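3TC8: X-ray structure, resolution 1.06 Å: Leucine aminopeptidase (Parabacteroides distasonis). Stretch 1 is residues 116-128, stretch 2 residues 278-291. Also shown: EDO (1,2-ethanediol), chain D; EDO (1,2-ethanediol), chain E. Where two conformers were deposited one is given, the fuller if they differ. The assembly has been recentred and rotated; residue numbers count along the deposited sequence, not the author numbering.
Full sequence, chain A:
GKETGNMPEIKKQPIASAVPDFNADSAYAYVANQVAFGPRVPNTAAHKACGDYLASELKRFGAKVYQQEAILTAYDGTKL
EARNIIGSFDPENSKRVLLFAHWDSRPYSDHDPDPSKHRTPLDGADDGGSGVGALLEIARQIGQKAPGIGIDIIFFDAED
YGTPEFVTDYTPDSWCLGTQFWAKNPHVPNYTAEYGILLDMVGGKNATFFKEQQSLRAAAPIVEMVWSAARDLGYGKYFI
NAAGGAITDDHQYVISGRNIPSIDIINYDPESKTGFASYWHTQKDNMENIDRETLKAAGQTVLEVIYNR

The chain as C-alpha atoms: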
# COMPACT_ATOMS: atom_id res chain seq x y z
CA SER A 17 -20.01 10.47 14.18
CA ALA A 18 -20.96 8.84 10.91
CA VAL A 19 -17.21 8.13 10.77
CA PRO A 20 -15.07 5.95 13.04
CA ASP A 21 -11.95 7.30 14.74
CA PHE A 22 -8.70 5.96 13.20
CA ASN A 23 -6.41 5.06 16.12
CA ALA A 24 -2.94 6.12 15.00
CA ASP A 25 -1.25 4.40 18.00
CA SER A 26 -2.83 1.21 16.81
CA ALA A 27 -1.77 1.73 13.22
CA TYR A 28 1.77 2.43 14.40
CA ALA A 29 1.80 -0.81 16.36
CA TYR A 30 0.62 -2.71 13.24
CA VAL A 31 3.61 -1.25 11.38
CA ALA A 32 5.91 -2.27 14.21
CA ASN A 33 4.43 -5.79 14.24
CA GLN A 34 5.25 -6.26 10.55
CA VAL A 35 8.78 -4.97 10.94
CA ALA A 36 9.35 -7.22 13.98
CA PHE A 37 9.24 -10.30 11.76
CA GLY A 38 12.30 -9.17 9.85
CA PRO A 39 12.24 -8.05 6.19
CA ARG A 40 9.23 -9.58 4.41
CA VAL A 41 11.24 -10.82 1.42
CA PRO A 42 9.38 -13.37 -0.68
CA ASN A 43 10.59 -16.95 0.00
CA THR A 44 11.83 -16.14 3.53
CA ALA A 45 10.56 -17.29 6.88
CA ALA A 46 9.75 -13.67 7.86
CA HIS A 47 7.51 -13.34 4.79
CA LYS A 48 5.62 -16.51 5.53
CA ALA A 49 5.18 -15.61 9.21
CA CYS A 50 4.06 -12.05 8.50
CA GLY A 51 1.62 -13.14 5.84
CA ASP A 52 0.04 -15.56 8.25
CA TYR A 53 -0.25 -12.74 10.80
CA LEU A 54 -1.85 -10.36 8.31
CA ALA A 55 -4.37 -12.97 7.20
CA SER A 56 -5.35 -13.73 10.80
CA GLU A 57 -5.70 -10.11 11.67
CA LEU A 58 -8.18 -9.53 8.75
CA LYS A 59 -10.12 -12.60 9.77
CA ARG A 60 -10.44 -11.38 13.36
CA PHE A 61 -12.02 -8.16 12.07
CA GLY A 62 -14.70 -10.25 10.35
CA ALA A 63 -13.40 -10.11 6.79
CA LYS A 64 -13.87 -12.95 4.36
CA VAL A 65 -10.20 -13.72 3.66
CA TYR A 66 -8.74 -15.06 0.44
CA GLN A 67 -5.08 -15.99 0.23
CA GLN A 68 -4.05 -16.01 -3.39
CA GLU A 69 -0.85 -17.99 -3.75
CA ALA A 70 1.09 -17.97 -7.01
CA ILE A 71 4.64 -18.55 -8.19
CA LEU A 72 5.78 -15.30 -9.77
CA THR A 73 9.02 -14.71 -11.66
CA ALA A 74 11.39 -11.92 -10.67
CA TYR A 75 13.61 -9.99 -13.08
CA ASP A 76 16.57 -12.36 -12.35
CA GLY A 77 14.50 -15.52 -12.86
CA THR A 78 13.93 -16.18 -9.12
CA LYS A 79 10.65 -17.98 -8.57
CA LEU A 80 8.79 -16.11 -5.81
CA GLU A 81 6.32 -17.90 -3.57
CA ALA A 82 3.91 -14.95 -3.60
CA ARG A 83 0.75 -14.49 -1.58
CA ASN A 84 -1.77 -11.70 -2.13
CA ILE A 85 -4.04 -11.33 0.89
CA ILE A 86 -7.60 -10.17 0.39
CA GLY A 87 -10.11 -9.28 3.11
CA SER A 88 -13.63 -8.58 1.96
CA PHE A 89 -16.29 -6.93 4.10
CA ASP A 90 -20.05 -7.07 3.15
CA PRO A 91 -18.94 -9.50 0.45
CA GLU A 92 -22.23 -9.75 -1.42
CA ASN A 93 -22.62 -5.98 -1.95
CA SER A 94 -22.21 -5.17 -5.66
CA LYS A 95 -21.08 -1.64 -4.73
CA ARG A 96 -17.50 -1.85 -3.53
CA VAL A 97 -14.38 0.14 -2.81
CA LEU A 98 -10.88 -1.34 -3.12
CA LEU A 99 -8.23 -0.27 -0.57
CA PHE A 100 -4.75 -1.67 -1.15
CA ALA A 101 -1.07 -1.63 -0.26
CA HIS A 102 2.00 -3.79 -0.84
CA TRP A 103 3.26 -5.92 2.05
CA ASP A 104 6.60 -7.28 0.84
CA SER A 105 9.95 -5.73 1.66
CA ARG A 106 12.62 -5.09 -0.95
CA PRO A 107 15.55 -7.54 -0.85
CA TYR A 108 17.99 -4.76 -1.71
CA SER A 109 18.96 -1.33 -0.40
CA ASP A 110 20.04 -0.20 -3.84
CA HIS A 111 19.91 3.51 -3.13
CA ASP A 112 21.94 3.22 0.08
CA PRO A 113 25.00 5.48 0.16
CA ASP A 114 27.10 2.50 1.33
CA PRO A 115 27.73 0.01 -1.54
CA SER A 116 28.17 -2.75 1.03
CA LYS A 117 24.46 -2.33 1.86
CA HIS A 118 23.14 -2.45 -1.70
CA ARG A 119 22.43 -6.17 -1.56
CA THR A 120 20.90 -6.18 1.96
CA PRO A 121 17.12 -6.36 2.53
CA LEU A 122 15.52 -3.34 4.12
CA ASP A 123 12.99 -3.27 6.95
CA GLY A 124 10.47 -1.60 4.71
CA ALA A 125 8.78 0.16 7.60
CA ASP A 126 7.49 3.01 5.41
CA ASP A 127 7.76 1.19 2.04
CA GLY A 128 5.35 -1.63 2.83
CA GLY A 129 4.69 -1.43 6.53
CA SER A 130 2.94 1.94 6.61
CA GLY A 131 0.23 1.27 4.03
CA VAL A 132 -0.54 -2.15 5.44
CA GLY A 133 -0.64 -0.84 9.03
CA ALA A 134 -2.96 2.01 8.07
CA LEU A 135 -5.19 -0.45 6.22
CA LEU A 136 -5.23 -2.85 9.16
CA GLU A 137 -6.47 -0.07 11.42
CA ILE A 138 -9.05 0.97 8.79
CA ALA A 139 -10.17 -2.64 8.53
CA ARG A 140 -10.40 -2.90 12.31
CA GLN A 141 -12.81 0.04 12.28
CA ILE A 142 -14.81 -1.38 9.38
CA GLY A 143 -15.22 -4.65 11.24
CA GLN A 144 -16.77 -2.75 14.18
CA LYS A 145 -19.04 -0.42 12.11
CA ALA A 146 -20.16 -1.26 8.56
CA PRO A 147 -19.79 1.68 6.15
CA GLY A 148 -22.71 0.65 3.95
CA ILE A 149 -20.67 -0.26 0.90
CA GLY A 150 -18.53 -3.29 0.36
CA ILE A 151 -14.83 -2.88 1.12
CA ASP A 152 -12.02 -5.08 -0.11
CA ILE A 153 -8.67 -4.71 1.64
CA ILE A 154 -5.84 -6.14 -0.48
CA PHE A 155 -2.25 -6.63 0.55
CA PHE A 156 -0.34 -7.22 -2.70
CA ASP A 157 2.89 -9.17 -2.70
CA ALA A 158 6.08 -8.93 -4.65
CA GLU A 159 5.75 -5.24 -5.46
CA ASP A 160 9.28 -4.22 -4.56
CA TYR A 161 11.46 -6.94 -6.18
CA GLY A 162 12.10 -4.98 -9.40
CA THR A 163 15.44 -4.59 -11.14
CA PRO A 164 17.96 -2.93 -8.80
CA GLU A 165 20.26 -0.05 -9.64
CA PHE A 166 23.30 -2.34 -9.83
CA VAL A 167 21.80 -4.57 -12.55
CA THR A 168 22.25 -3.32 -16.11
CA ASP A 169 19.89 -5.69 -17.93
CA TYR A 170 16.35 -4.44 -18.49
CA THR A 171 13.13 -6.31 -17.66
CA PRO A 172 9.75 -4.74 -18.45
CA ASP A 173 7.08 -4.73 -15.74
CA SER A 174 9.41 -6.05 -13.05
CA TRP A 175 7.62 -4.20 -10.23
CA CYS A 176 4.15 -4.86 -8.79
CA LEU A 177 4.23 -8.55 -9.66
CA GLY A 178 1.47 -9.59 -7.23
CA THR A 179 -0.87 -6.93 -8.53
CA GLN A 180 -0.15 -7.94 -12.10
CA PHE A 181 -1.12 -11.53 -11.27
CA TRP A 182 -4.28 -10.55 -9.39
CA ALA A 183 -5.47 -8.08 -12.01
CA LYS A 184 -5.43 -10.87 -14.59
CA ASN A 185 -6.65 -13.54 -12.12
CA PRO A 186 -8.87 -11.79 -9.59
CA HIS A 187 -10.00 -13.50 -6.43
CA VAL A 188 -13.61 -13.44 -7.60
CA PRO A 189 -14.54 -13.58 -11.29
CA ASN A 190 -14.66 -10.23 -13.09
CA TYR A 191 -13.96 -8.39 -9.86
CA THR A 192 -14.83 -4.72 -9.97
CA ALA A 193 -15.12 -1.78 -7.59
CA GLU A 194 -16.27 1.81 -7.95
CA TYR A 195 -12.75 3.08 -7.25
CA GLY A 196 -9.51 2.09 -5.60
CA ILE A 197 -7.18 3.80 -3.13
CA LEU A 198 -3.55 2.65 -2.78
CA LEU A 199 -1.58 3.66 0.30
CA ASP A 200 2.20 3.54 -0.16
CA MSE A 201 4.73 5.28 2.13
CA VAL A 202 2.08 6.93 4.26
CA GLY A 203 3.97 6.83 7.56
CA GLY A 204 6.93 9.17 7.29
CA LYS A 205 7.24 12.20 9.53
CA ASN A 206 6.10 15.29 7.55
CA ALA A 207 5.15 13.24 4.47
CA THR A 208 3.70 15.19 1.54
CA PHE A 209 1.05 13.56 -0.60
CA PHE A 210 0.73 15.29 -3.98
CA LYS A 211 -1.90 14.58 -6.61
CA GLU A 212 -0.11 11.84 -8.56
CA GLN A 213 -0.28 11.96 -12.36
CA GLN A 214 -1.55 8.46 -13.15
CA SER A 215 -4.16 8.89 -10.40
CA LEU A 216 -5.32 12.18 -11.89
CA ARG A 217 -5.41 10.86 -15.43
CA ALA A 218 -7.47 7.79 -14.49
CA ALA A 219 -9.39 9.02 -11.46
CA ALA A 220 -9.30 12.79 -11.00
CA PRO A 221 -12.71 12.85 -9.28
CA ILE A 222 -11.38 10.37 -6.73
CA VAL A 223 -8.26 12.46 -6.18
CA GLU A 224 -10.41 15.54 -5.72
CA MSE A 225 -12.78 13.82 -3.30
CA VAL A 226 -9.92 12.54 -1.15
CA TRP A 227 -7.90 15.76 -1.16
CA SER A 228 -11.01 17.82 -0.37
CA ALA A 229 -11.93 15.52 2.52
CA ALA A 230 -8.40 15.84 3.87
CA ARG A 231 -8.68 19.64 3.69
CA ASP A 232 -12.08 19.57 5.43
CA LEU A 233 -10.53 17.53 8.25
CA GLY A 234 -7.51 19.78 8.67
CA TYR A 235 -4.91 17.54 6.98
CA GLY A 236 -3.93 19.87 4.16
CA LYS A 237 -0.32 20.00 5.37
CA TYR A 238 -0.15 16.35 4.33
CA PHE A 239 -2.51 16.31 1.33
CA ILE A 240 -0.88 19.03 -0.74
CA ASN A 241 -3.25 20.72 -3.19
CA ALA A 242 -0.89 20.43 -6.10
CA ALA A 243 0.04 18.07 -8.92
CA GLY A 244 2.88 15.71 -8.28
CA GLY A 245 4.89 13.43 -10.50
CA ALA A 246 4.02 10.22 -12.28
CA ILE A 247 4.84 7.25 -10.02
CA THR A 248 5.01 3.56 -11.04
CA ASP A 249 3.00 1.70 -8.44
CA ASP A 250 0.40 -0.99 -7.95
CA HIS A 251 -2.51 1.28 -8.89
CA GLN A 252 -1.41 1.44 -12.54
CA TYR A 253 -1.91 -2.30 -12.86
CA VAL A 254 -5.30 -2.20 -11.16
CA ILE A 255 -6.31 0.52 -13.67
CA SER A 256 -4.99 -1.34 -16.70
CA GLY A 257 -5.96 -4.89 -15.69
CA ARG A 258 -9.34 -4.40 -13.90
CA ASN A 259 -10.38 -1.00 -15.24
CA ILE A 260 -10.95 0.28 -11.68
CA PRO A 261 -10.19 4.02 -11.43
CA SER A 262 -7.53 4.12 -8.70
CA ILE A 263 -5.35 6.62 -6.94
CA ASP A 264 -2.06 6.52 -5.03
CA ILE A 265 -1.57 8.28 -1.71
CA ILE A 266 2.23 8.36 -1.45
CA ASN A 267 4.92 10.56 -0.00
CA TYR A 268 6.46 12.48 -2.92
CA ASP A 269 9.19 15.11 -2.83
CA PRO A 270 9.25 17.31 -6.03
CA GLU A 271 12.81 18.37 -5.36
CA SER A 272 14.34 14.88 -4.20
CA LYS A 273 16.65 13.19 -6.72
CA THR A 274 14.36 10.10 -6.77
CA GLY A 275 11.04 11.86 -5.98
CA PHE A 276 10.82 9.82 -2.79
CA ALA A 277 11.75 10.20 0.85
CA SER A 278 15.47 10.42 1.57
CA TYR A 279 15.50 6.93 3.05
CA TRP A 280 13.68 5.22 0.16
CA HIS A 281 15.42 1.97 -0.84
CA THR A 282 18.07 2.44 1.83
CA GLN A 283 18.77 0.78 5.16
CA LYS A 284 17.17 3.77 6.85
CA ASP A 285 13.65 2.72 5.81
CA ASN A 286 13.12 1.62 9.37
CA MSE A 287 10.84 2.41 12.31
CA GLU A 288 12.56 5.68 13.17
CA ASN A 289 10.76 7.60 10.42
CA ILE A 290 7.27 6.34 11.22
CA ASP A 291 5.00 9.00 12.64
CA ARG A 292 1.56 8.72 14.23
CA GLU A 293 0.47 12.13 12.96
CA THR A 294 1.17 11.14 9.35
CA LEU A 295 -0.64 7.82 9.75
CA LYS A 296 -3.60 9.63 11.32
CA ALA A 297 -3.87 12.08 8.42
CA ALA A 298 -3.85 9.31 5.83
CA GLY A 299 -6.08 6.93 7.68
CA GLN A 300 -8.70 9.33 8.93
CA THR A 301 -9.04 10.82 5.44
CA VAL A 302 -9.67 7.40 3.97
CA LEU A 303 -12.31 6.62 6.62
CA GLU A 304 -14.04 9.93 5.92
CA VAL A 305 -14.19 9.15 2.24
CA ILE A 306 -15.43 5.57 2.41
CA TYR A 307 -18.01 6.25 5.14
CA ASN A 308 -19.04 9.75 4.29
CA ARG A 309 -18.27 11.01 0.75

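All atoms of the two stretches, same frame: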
# COMPACT_ATOMS: atom_id res chain seq x y z
N SER A 116 28.25 -1.48 0.31
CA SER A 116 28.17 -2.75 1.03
C SER A 116 26.76 -3.04 1.55
O SER A 116 26.55 -4.15 2.03
CB SER A 116 29.21 -2.81 2.14
OG SER A 116 30.54 -2.86 1.57
N LYS A 117 25.84 -2.07 1.49
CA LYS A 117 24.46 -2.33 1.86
C LYS A 117 23.54 -2.54 0.66
O LYS A 117 22.36 -2.85 0.86
CB LYS A 117 23.91 -1.19 2.73
CG LYS A 117 24.64 -1.02 4.05
CD LYS A 117 24.56 -2.22 4.95
CE LYS A 117 25.21 -1.96 6.32
NZ LYS A 117 25.03 -3.17 7.16
N HIS A 118 24.04 -2.41 -0.57
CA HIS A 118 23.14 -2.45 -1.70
C HIS A 118 22.39 -3.75 -1.83
O HIS A 118 21.24 -3.76 -2.31
CB HIS A 118 23.91 -2.21 -3.00
CG HIS A 118 24.32 -0.80 -3.17
ND1 HIS A 118 25.18 -0.39 -4.17
CD2 HIS A 118 24.00 0.31 -2.44
CE1 HIS A 118 25.33 0.93 -4.07
NE2 HIS A 118 24.62 1.38 -3.04
N ARG A 119 23.00 -4.86 -1.38
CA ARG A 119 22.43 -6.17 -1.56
C ARG A 119 21.79 -6.71 -0.28
O ARG A 119 21.50 -7.91 -0.20
CB ARG A 119 23.50 -7.13 -2.11
CG ARG A 119 23.85 -6.78 -3.53
CD ARG A 119 25.15 -7.42 -4.01
NE ARG A 119 25.54 -6.97 -5.35
CZ ARG A 119 26.05 -5.77 -5.64
NH1 ARG A 119 26.37 -4.90 -4.71
NH2 ARG A 119 26.30 -5.44 -6.93
N THR A 120 21.50 -5.81 0.67
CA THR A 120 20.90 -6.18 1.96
C THR A 120 19.43 -5.80 2.01
O THR A 120 19.07 -4.68 1.66
CB THR A 120 21.62 -5.44 3.08
OG1 THR A 120 23.01 -5.80 3.04
CG2 THR A 120 21.08 -5.81 4.46
N PRO A 121 18.54 -6.71 2.39
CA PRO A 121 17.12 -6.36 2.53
C PRO A 121 16.90 -5.25 3.51
O PRO A 121 17.63 -5.07 4.50
CB PRO A 121 16.48 -7.65 3.07
CG PRO A 121 17.38 -8.74 2.53
CD PRO A 121 18.77 -8.14 2.67
N LEU A 122 15.89 -4.44 3.23
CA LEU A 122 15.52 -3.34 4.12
C LEU A 122 14.29 -3.72 4.94
O LEU A 122 13.52 -4.61 4.61
CB LEU A 122 15.40 -2.05 3.35
CG LEU A 122 14.55 -2.02 2.06
CD1 LEU A 122 13.03 -2.03 2.37
CD2 LEU A 122 14.92 -0.83 1.19
N ASP A 123 14.11 -3.00 6.05
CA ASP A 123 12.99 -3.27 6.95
C ASP A 123 11.67 -2.94 6.30
O ASP A 123 10.65 -3.51 6.64
CB ASP A 123 13.13 -2.48 8.23
CG ASP A 123 14.05 -3.13 9.26
OD1 ASP A 123 14.38 -4.33 9.15
OD2 ASP A 123 14.38 -2.39 10.25
N GLY A 124 11.66 -1.98 5.40
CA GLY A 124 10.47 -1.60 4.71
C GLY A 124 9.38 -1.12 5.63
O GLY A 124 8.19 -1.39 5.43
N ALA A 125 9.76 -0.35 6.65
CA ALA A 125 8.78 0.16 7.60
C ALA A 125 7.82 1.12 6.89
O ALA A 125 6.60 1.00 7.08
CB ALA A 125 9.49 0.90 8.73
N ASP A 126 8.35 2.10 6.14
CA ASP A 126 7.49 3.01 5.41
C ASP A 126 7.07 2.39 4.08
O ASP A 126 5.89 2.46 3.70
CB ASP A 126 8.15 4.36 5.23
CG ASP A 126 7.20 5.49 4.92
OD1 ASP A 126 5.99 5.36 5.18
OD2 ASP A 126 7.70 6.52 4.43
N ASP A 127 8.01 1.81 3.33
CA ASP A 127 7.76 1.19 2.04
C ASP A 127 7.32 -0.24 2.26
O ASP A 127 8.10 -1.18 2.23
CB ASP A 127 9.00 1.31 1.23
CG ASP A 127 8.85 1.03 -0.23
OD1 ASP A 127 7.80 0.54 -0.68
OD2 ASP A 127 9.86 1.29 -0.93
N GLY A 128 6.04 -0.39 2.51
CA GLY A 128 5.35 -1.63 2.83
C GLY A 128 4.61 -1.56 4.15
O GLY A 128 3.37 -1.63 4.22
N SER A 278 14.02 10.57 1.54
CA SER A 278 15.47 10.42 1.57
C SER A 278 15.94 9.00 1.82
O SER A 278 16.98 8.57 1.31
CB SER A 278 16.08 11.37 2.60
OG SER A 278 15.66 11.04 3.90
N TYR A 279 15.17 8.27 2.63
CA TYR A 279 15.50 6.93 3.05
C TYR A 279 14.96 5.84 2.14
O TYR A 279 15.17 4.65 2.43
CB TYR A 279 15.05 6.74 4.51
CG TYR A 279 13.59 7.09 4.72
CD1 TYR A 279 12.58 6.21 4.37
CD2 TYR A 279 13.24 8.30 5.29
CE1 TYR A 279 11.24 6.54 4.56
CE2 TYR A 279 11.92 8.65 5.45
CZ TYR A 279 10.92 7.78 5.09
OH TYR A 279 9.62 8.17 5.32
N TRP A 280 14.27 6.19 1.08
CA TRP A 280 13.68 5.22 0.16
C TRP A 280 14.76 4.28 -0.43
O TRP A 280 15.79 4.73 -0.93
CB TRP A 280 12.98 5.95 -0.97
CG TRP A 280 12.48 5.10 -2.08
CD1 TRP A 280 11.40 4.28 -2.06
CD2 TRP A 280 13.01 5.01 -3.39
NE1 TRP A 280 11.20 3.73 -3.27
CE2 TRP A 280 12.20 4.13 -4.11
CE3 TRP A 280 14.12 5.58 -4.04
CZ2 TRP A 280 12.42 3.84 -5.47
CZ3 TRP A 280 14.34 5.29 -5.37
CH2 TRP A 280 13.50 4.45 -6.06
N HIS A 281 14.51 2.99 -0.29
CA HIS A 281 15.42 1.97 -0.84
C HIS A 281 16.84 2.06 -0.24
O HIS A 281 17.85 1.77 -0.90
CB HIS A 281 15.37 1.93 -2.38
CG HIS A 281 14.10 1.33 -2.87
ND1 HIS A 281 13.86 1.01 -4.19
CD2 HIS A 281 12.98 0.96 -2.19
CE1 HIS A 281 12.64 0.50 -4.29
NE2 HIS A 281 12.09 0.44 -3.09
N THR A 282 16.86 2.46 1.01
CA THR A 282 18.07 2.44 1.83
C THR A 282 17.80 1.69 3.13
O THR A 282 16.65 1.42 3.51
CB THR A 282 18.53 3.86 2.24
OG1 THR A 282 17.75 4.35 3.36
CG2 THR A 282 18.53 4.87 1.10
N GLN A 283 18.88 1.38 3.85
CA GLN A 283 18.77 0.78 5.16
C GLN A 283 18.02 1.61 6.18
O GLN A 283 17.50 1.03 7.16
CB GLN A 283 20.16 0.44 5.70
CG GLN A 283 20.78 -0.78 5.01
CD GLN A 283 20.14 -2.06 5.44
OE1 GLN A 283 20.40 -2.50 6.57
NE2 GLN A 283 19.31 -2.65 4.60
N LYS A 284 17.89 2.90 5.94
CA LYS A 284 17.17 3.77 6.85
C LYS A 284 15.66 3.79 6.68
O LYS A 284 14.99 4.52 7.40
CB LYS A 284 17.73 5.18 6.76
CG LYS A 284 19.06 5.32 7.43
CD LYS A 284 19.54 6.74 7.49
CE LYS A 284 20.86 6.93 8.23
NZ LYS A 284 21.43 8.29 7.95
N ASP A 285 15.10 2.92 5.83
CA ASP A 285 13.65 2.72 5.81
C ASP A 285 13.26 1.76 6.95
O ASP A 285 12.88 0.59 6.75
CB ASP A 285 13.14 2.24 4.46
CG ASP A 285 11.62 2.19 4.42
OD1 ASP A 285 10.98 2.66 5.38
OD2 ASP A 285 11.08 1.61 3.47
N ASN A 286 13.29 2.34 8.14
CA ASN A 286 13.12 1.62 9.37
C ASN A 286 12.10 2.36 10.27
O ASN A 286 11.50 3.36 9.87
CB ASN A 286 14.48 1.35 10.06
CG ASN A 286 15.16 2.58 10.46
OD1 ASN A 286 14.55 3.61 10.70
ND2 ASN A 286 16.49 2.53 10.53
N MSE A 287 11.90 1.88 11.48
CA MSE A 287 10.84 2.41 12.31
C MSE A 287 11.07 3.85 12.73
O MSE A 287 10.11 4.53 13.09
CB MSE A 287 10.62 1.55 13.56
CG MSE A 287 9.94 0.20 13.33
SE MSE A 287 8.18 0.37 12.55
CE MSE A 287 7.32 1.49 13.84
N GLU A 288 12.30 4.35 12.66
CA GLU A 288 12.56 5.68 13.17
C GLU A 288 11.82 6.79 12.42
O GLU A 288 11.50 7.80 13.04
CB GLU A 288 14.05 5.98 13.24
CG GLU A 288 14.86 4.93 14.00
CD GLU A 288 16.33 5.21 14.06
OE1 GLU A 288 17.10 4.24 13.94
OE2 GLU A 288 16.70 6.39 14.23
N ASN A 289 11.46 6.56 11.16
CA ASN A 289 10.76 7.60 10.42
C ASN A 289 9.25 7.60 10.62
O ASN A 289 8.58 8.51 10.16
CB ASN A 289 11.03 7.47 8.94
CG ASN A 289 12.48 7.43 8.61
OD1 ASN A 289 12.98 6.41 8.02
ND2 ASN A 289 13.19 8.46 8.95
N ILE A 290 8.70 6.52 11.19
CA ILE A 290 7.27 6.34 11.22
C ILE A 290 6.67 7.27 12.25
O ILE A 290 7.19 7.40 13.36
CB ILE A 290 6.92 4.87 11.46
CG1 ILE A 290 7.60 3.97 10.38
CG2 ILE A 290 5.40 4.64 11.48
CD1 ILE A 290 7.18 4.25 8.94
N ASP A 291 5.57 7.91 11.88
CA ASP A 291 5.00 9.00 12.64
C ASP A 291 3.50 8.85 12.75
O ASP A 291 2.80 8.71 11.74
CB ASP A 291 5.38 10.31 11.96
CG ASP A 291 4.97 11.47 12.71
OD1 ASP A 291 3.81 11.92 12.52
OD2 ASP A 291 5.81 12.00 13.46
C1 EDO D . 7.33 3.39 -4.62
O1 EDO D . 6.95 2.22 -5.34
C2 EDO D . 8.15 3.02 -3.39
O2 EDO D . 9.08 1.91 -3.62
C1 EDO E . 28.39 -1.87 -7.30
O1 EDO E . 28.04 -3.20 -7.72
C2 EDO E . 28.06 -1.66 -5.83
O2 EDO E . 26.77 -2.19 -5.53
O HOH W 1 22.40 -1.45 8.07
O HOH W 2 16.34 -1.54 7.09
O HOH W 3 13.01 -0.77 12.13
O HOH W 4 12.08 2.04 0.84

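Two loop-rich stretches, at least 153 residues apart in sequence where they touch, bury 736 Å² between them, with Asp285 serving the start of the helix at Ala125. Of their CA atoms, those of Ala125 and Asn286 come nearest, 4.9 Å apart. Gly124 is the N-cap residue and has no side chain to satisfy the free amides of the first turn; Asp285 of the other stretch supplies acceptors instead. Asp285 O accepts from Ala125 N (3.3 Å, nearly linear). Asp285 OD1 accepts from Asp126 N (2.8 Å). Asp285 OD2 accepts from Asp127 N (3.1 Å), so one residue satisfies three successive amides. Water 4 adds to this network: it donates to Asp285 OD2 and Asp127 OD2 (2.8 and 2.9 Å) and accepts from His281 N (2.8 Å). Asp127 OD2 also lies 3.2 Å from His281 NE2 at the edge of the imidazole; this is no hydrogen bond, because both atoms bind zinc. Asp126 turns its carboxylate to Tyr279, whose OH donates to Asp126 OD2 (2.7 Å), while OD1 is satisfied elsewhere in the structure. At the other end of the contact, Gln283 folds its side chain back so that NE2 donates to Pro121 O (2.9 Å); its OE1 accepts from water 1 (2.7 Å). Water 2 links the backbones, accepting from Asp123 N (2.9 Å) and donating to Gln283 O (2.8 Å), and water 3 joins Asp123 OD2 to Met287 N (2.8 and 2.9 Å). Between these polar links, the CB of Ala125 packs against Ile290 CG1 (4.0 Å) and the selenomethionine SE of Met287 (4.1 Å), and Leu122 CD2 rests on His281 CA (3.5 Å). Stretch 2 holds its own shape through Thr282, whose OG1 donates to Tyr279 O (2.8 Å) and accepts from Lys284 N (3.0 Å).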